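Aspartyl-tRNA synthetase 2 (PDB 1N9W) attaches L-aspartate, activated with ATP, to both tRNA(Asp) and tRNA(Asn), acting as a non-discriminating class II synthetase. Local coordinates at residues L18-Q32 / L35-G49. Residues are numbered along the deposited sequence; the frame is centred on the assembly and turned at random.
Sequences LLGFLHWRRDLGRIQ and LLRDRSGVVQVVTGG
A classic beta bulge marks the hairpin of strands 15-28 and 31-38 in the OB-fold anticodon-binding domain: His23 and Trp24 both face Leu35. Leu35 O accepts from His23 N at 2.7 Å, and Leu35 N donates to Trp24 O. Beyond the bulge, Phe21 and Arg37 form a hydrogen-bonded antiparallel pair. Leu35 CB sits over one face of the Trp24 indole, 3.5 Å from the centroid of the five-membered ring, a CH-pi contact. A chi1 of 57°, with CG between backbone N and carbonyl carbon, swings the ring there. Arg26 NH2 lies over the opposite face, 3.3 Å above the plane, and Arg26 contacts tRNA. With Trp24 replaced by alanine, Leu35 CB would probably lose the ring face it rests on, and the Arg26 guanidinium the surface opposite. On the same side of the sheet, Arg37 NH1 donates to His23 ND1 at 2.8 Å. The two planes stand 80° apart, and the acceptor lies in the guanidinium plane. Arg37 NH2 reaches Phe21 CB and has a salt bridge with Glu56, so both terminal nitrogens, NH1 and NH2, are held. The second hairpin, strands 31-38 and 41-47, includes the Gln32-Thr47 hydrogen-bonded pair; Gly49 N donates back to Gly29 O in the Leu28-Ile31 turn, 3.0 Å. Gly48 fits close to Arg30 O, where a side chain would clash. On the face of Leu22 and Leu36, Leu18 CD1 meets Val43 CG1 tip to tip at 4.0 Å. Strands 58-67 and 75-79 pack against this apolar side through Val61 and Val77, while Phe223 of the second subunit meets the Phe21 ring edge-to-face.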
loop_
_atom_site.group_PDB
_atom_site.type_symbol
_atom_site.label_atom_id
_atom_site.label_comp_id
_atom_site.label_asym_id
_atom_site.label_seq_id
_atom_site.Cartn_x
_atom_site.Cartn_y
_atom_site.Cartn_z
ATOM N N LEU B 18 -3.808 3.042 -31.219
ATOM C CA LEU B 18 -2.914 2.374 -30.271
ATOM C C LEU B 18 -1.884 3.374 -29.744
ATOM O O LEU B 18 -1.544 4.344 -30.426
ATOM C CB LEU B 18 -2.178 1.220 -30.969
ATOM C CG LEU B 18 -3.013 0.115 -31.658
ATOM C CD1 LEU B 18 -2.160 -0.620 -32.657
ATOM C CD2 LEU B 18 -3.573 -0.835 -30.615
ATOM N N LEU B 19 -1.423 3.152 -28.516
ATOM C CA LEU B 19 -0.384 3.985 -27.905
ATOM C C LEU B 19 0.577 2.971 -27.307
ATOM O O LEU B 19 0.146 2.015 -26.665
ATOM C CB LEU B 19 -0.944 4.887 -26.796
ATOM C CG LEU B 19 -1.970 5.948 -27.245
ATOM C CD1 LEU B 19 -2.517 6.696 -26.026
ATOM C CD2 LEU B 19 -1.303 6.913 -28.225
ATOM N N GLY B 20 1.873 3.148 -27.548
ATOM C CA GLY B 20 2.848 2.210 -27.007
ATOM C C GLY B 20 4.263 2.521 -27.449
ATOM O O GLY B 20 4.560 3.653 -27.828
ATOM N N PHE B 21 5.140 1.524 -27.390
ATOM C CA PHE B 21 6.537 1.699 -27.791
ATOM C C PHE B 21 6.922 0.725 -28.883
ATOM O O PHE B 21 6.467 -0.418 -28.891
ATOM C CB PHE B 21 7.483 1.472 -26.609
ATOM C CG PHE B 21 7.223 2.370 -25.442
ATOM C CD1 PHE B 21 6.241 2.050 -24.506
ATOM C CD2 PHE B 21 7.943 3.550 -25.286
ATOM C CE1 PHE B 21 5.992 2.887 -23.432
ATOM C CE2 PHE B 21 7.695 4.394 -24.213
ATOM C CZ PHE B 21 6.718 4.069 -23.281
ATOM N N LEU B 22 7.781 1.167 -29.794
ATOM C CA LEU B 22 8.228 0.305 -30.880
ATOM C C LEU B 22 9.136 -0.821 -30.348
ATOM O O LEU B 22 10.313 -0.598 -30.064
ATOM C CB LEU B 22 8.970 1.153 -31.915
ATOM C CG LEU B 22 9.483 0.490 -33.202
ATOM C CD1 LEU B 22 8.342 -0.174 -33.969
ATOM C CD2 LEU B 22 10.151 1.569 -34.051
ATOM N N HIS B 23 8.585 -2.024 -30.221
ATOM C CA HIS B 23 9.346 -3.169 -29.719
ATOM C C HIS B 23 10.461 -3.502 -30.726
ATOM O O HIS B 23 11.617 -3.643 -30.342
ATOM C CB HIS B 23 8.421 -4.372 -29.516
ATOM C CG HIS B 23 8.940 -5.379 -28.540
ATOM N ND1 HIS B 23 9.028 -5.129 -27.188
ATOM C CD2 HIS B 23 9.414 -6.634 -28.723
ATOM C CE1 HIS B 23 9.540 -6.185 -26.582
ATOM N NE2 HIS B 23 9.784 -7.111 -27.491
ATOM N N TRP B 24 10.102 -3.647 -32.002
ATOM C CA TRP B 24 11.065 -3.878 -33.078
ATOM C C TRP B 24 10.460 -3.494 -34.414
ATOM O O TRP B 24 9.261 -3.207 -34.520
ATOM C CB TRP B 24 11.620 -5.324 -33.138
ATOM C CG TRP B 24 10.629 -6.438 -33.275
ATOM C CD1 TRP B 24 10.342 -7.383 -32.332
ATOM C CD2 TRP B 24 9.789 -6.732 -34.405
ATOM N NE1 TRP B 24 9.378 -8.248 -32.797
ATOM C CE2 TRP B 24 9.020 -7.872 -34.065
ATOM C CE3 TRP B 24 9.614 -6.149 -35.663
ATOM C CZ2 TRP B 24 8.083 -8.431 -34.941
ATOM C CZ3 TRP B 24 8.678 -6.710 -36.536
ATOM C CH2 TRP B 24 7.929 -7.840 -36.169
ATOM N N ARG B 25 11.306 -3.480 -35.436
ATOM C CA ARG B 25 10.892 -3.107 -36.775
ATOM C C ARG B 25 11.612 -3.975 -37.805
ATOM O O ARG B 25 12.697 -4.495 -37.552
ATOM C CB ARG B 25 11.233 -1.624 -37.008
ATOM C CG ARG B 25 12.732 -1.320 -36.827
ATOM C CD ARG B 25 13.120 0.161 -36.925
ATOM N NE ARG B 25 14.580 0.286 -36.978
ATOM C CZ ARG B 25 15.253 1.407 -37.226
ATOM N NH1 ARG B 25 14.618 2.552 -37.449
ATOM N NH2 ARG B 25 16.581 1.373 -37.265
ATOM N N ARG B 26 10.976 -4.137 -38.955
ATOM C CA ARG B 26 11.519 -4.889 -40.080
ATOM C C ARG B 26 11.107 -3.978 -41.219
ATOM O O ARG B 26 9.928 -3.903 -41.565
ATOM C CB ARG B 26 10.822 -6.226 -40.225
ATOM C CG ARG B 26 10.729 -6.987 -38.933
ATOM C CD ARG B 26 11.949 -7.834 -38.709
ATOM N NE ARG B 26 11.851 -8.623 -37.478
ATOM C CZ ARG B 26 12.231 -8.186 -36.281
ATOM N NH1 ARG B 26 12.731 -6.962 -36.142
ATOM N NH2 ARG B 26 12.137 -8.984 -35.229
ATOM N N ASP B 27 12.085 -3.267 -41.768
ATOM C CA ASP B 27 11.879 -2.298 -42.842
ATOM C C ASP B 27 12.069 -2.927 -44.219
ATOM O O ASP B 27 13.198 -3.190 -44.624
ATOM C CB ASP B 27 12.893 -1.160 -42.672
ATOM C CG ASP B 27 12.555 0.068 -43.491
ATOM O OD1 ASP B 27 11.922 -0.055 -44.565
ATOM O OD2 ASP B 27 12.956 1.178 -43.057
ATOM N N LEU B 28 10.984 -3.162 -44.948
ATOM C CA LEU B 28 11.117 -3.745 -46.277
ATOM C C LEU B 28 10.663 -2.765 -47.354
ATOM O O LEU B 28 10.109 -3.167 -48.374
ATOM C CB LEU B 28 10.315 -5.042 -46.382
ATOM C CG LEU B 28 10.647 -6.138 -45.374
ATOM C CD1 LEU B 28 9.700 -7.298 -45.582
ATOM C CD2 LEU B 28 12.091 -6.591 -45.523
ATOM N N GLY B 29 10.899 -1.479 -47.117
ATOM C CA GLY B 29 10.520 -0.470 -48.087
ATOM C C GLY B 29 9.023 -0.221 -48.199
ATOM O O GLY B 29 8.430 0.422 -47.328
ATOM N N ARG B 30 8.419 -0.729 -49.275
ATOM C CA ARG B 30 6.989 -0.567 -49.533
ATOM C C ARG B 30 6.147 -1.058 -48.368
ATOM O O ARG B 30 5.118 -0.470 -48.048
ATOM C CB ARG B 30 6.572 -1.315 -50.801
ATOM C CG ARG B 30 7.073 -0.695 -52.096
ATOM C CD ARG B 30 6.356 -1.293 -53.302
ATOM N NE ARG B 30 6.719 -0.608 -54.539
ATOM C CZ ARG B 30 6.060 -0.732 -55.689
ATOM N NH1 ARG B 30 4.993 -1.521 -55.767
ATOM N NH2 ARG B 30 6.465 -0.060 -56.763
ATOM N N ILE B 31 6.565 -2.155 -47.751
ATOM C CA ILE B 31 5.848 -2.669 -46.599
ATOM C C ILE B 31 6.842 -2.685 -45.436
ATOM O O ILE B 31 8.021 -3.005 -45.612
ATOM C CB ILE B 31 5.298 -4.099 -46.824
ATOM C CG1 ILE B 31 6.450 -5.072 -47.048
ATOM C CG2 ILE B 31 4.357 -4.124 -48.020
ATOM C CD1 ILE B 31 6.104 -6.500 -46.670
ATOM N N GLN B 32 6.365 -2.314 -44.256
ATOM C CA GLN B 32 7.203 -2.285 -43.072
ATOM C C GLN B 32 6.425 -2.924 -41.941
ATOM O O GLN B 32 5.238 -2.660 -41.751
ATOM C CB GLN B 32 7.590 -0.838 -42.738
ATOM C CG GLN B 32 8.407 -0.188 -43.851
ATOM C CD GLN B 32 8.472 1.333 -43.769
ATOM O OE1 GLN B 32 7.457 2.007 -43.579
ATOM N NE2 GLN B 32 9.669 1.881 -43.945
ATOM N N LEU B 35 6.367 -3.890 -34.409
ATOM C CA LEU B 35 5.797 -4.631 -33.311
ATOM C C LEU B 35 5.610 -3.538 -32.268
ATOM O O LEU B 35 6.589 -2.931 -31.840
ATOM C CB LEU B 35 6.782 -5.680 -32.810
ATOM C CG LEU B 35 6.082 -6.778 -32.036
ATOM C CD1 LEU B 35 5.386 -7.716 -33.019
ATOM C CD2 LEU B 35 7.090 -7.539 -31.179
ATOM N N LEU B 36 4.365 -3.250 -31.900
ATOM C CA LEU B 36 4.083 -2.210 -30.915
ATOM C C LEU B 36 3.683 -2.861 -29.616
ATOM O O LEU B 36 2.879 -3.793 -29.619
ATOM C CB LEU B 36 2.936 -1.299 -31.393
ATOM C CG LEU B 36 2.518 -0.131 -30.484
ATOM C CD1 LEU B 36 1.905 1.009 -31.323
ATOM C CD2 LEU B 36 1.529 -0.607 -29.420
ATOM N N ARG B 37 4.239 -2.412 -28.497
ATOM C CA ARG B 37 3.797 -3.019 -27.250
ATOM C C ARG B 37 3.305 -2.000 -26.247
ATOM O O ARG B 37 3.913 -0.946 -26.056
ATOM C CB ARG B 37 4.894 -3.868 -26.603
ATOM C CG ARG B 37 5.976 -3.072 -25.993
ATOM C CD ARG B 37 6.683 -3.701 -24.792
ATOM N NE ARG B 37 7.399 -2.527 -24.277
ATOM C CZ ARG B 37 8.585 -2.114 -24.709
ATOM N NH1 ARG B 37 9.264 -2.806 -25.626
ATOM N NH2 ARG B 37 9.002 -0.914 -24.356
ATOM N N ASP B 38 2.174 -2.304 -25.627
ATOM C CA ASP B 38 1.680 -1.404 -24.616
ATOM C C ASP B 38 1.711 -2.182 -23.294
ATOM O O ASP B 38 2.301 -3.267 -23.241
ATOM C CB ASP B 38 0.291 -0.799 -24.984
ATOM C CG ASP B 38 -0.793 -1.837 -25.208
ATOM O OD1 ASP B 38 -0.691 -2.935 -24.625
ATOM O OD2 ASP B 38 -1.778 -1.530 -25.933
ATOM N N ARG B 39 1.134 -1.625 -22.236
ATOM C CA ARG B 39 1.170 -2.288 -20.948
ATOM C C ARG B 39 0.469 -3.636 -20.941
ATOM O O ARG B 39 0.636 -4.424 -20.012
ATOM C CB ARG B 39 0.585 -1.372 -19.855
ATOM C CG ARG B 39 -0.858 -0.904 -20.083
ATOM C CD ARG B 39 -1.299 0.047 -18.964
ATOM N NE ARG B 39 -2.724 0.320 -18.972
ATOM C CZ ARG B 39 -3.308 1.274 -19.686
ATOM N NH1 ARG B 39 -2.581 2.064 -20.464
ATOM N NH2 ARG B 39 -4.621 1.432 -19.623
ATOM N N SER B 40 -0.301 -3.916 -21.988
ATOM C CA SER B 40 -1.049 -5.184 -22.053
ATOM C C SER B 40 -0.504 -6.208 -23.046
ATOM O O SER B 40 -1.017 -7.321 -23.118
ATOM C CB SER B 40 -2.522 -4.921 -22.380
ATOM O OG SER B 40 -2.669 -4.545 -23.736
ATOM N N GLY B 41 0.527 -5.853 -23.810
ATOM C CA GLY B 41 1.072 -6.823 -24.749
ATOM C C GLY B 41 1.687 -6.244 -26.010
ATOM O O GLY B 41 1.984 -5.048 -26.080
ATOM N N VAL B 42 1.895 -7.100 -27.011
ATOM C CA VAL B 42 2.474 -6.650 -28.272
ATOM C C VAL B 42 1.569 -6.957 -29.460
ATOM O O VAL B 42 0.864 -7.968 -29.485
ATOM C CB VAL B 42 3.870 -7.294 -28.556
ATOM C CG1 VAL B 42 4.838 -6.989 -27.414
ATOM C CG2 VAL B 42 3.731 -8.804 -28.748
ATOM N N VAL B 43 1.591 -6.066 -30.437
ATOM C CA VAL B 43 0.799 -6.246 -31.635
ATOM C C VAL B 43 1.601 -5.845 -32.876
ATOM O O VAL B 43 2.388 -4.888 -32.850
ATOM C CB VAL B 43 -0.515 -5.422 -31.583
ATOM C CG1 VAL B 43 -0.212 -3.914 -31.587
ATOM C CG2 VAL B 43 -1.399 -5.795 -32.757
ATOM N N GLN B 44 1.409 -6.598 -33.957
ATOM C CA GLN B 44 2.082 -6.326 -35.214
ATOM C C GLN B 44 1.335 -5.182 -35.889
ATOM O O GLN B 44 0.100 -5.142 -35.902
ATOM C CB GLN B 44 2.067 -7.569 -36.135
ATOM C CG GLN B 44 2.836 -7.376 -37.463
ATOM C CD GLN B 44 2.989 -8.653 -38.297
ATOM O OE1 GLN B 44 2.114 -9.011 -39.105
ATOM N NE2 GLN B 44 4.113 -9.348 -38.102
ATOM N N VAL B 45 2.088 -4.230 -36.418
ATOM C CA VAL B 45 1.496 -3.089 -37.099
ATOM C C VAL B 45 2.116 -3.130 -38.475
ATOM O O VAL B 45 3.321 -3.343 -38.613
ATOM C CB VAL B 45 1.839 -1.755 -36.383
ATOM C CG1 VAL B 45 1.430 -0.570 -37.238
ATOM C CG2 VAL B 45 1.111 -1.690 -35.050
ATOM N N VAL B 46 1.285 -2.969 -39.500
ATOM C CA VAL B 46 1.780 -2.991 -40.859
ATOM C C VAL B 46 1.636 -1.620 -41.494
ATOM O O VAL B 46 0.555 -1.029 -41.507
ATOM C CB VAL B 46 1.024 -4.045 -41.733
ATOM C CG1 VAL B 46 1.626 -4.082 -43.132
ATOM C CG2 VAL B 46 1.115 -5.425 -41.096
ATOM N N THR B 47 2.745 -1.108 -42.005
ATOM C CA THR B 47 2.751 0.178 -42.658
ATOM C C THR B 47 3.709 0.066 -43.853
ATOM O O THR B 47 3.977 -1.047 -44.318
ATOM C CB THR B 47 3.190 1.288 -41.642
ATOM O OG1 THR B 47 3.041 2.583 -42.244
ATOM C CG2 THR B 47 4.630 1.092 -41.195
ATOM N N GLY B 48 4.202 1.199 -44.361
ATOM C CA GLY B 48 5.107 1.173 -45.504
ATOM C C GLY B 48 5.506 2.573 -45.942
ATOM O O GLY B 48 4.796 3.538 -45.664
ATOM N N GLY B 49 6.655 2.687 -46.605
ATOM C CA GLY B 49 7.137 3.970 -47.098
ATOM C C GLY B 49 7.430 5.058 -46.073
ATOM O O GLY B 49 7.578 6.224 -46.434
HETATM O O HOH W 1 -2.830 0.788 -27.279
#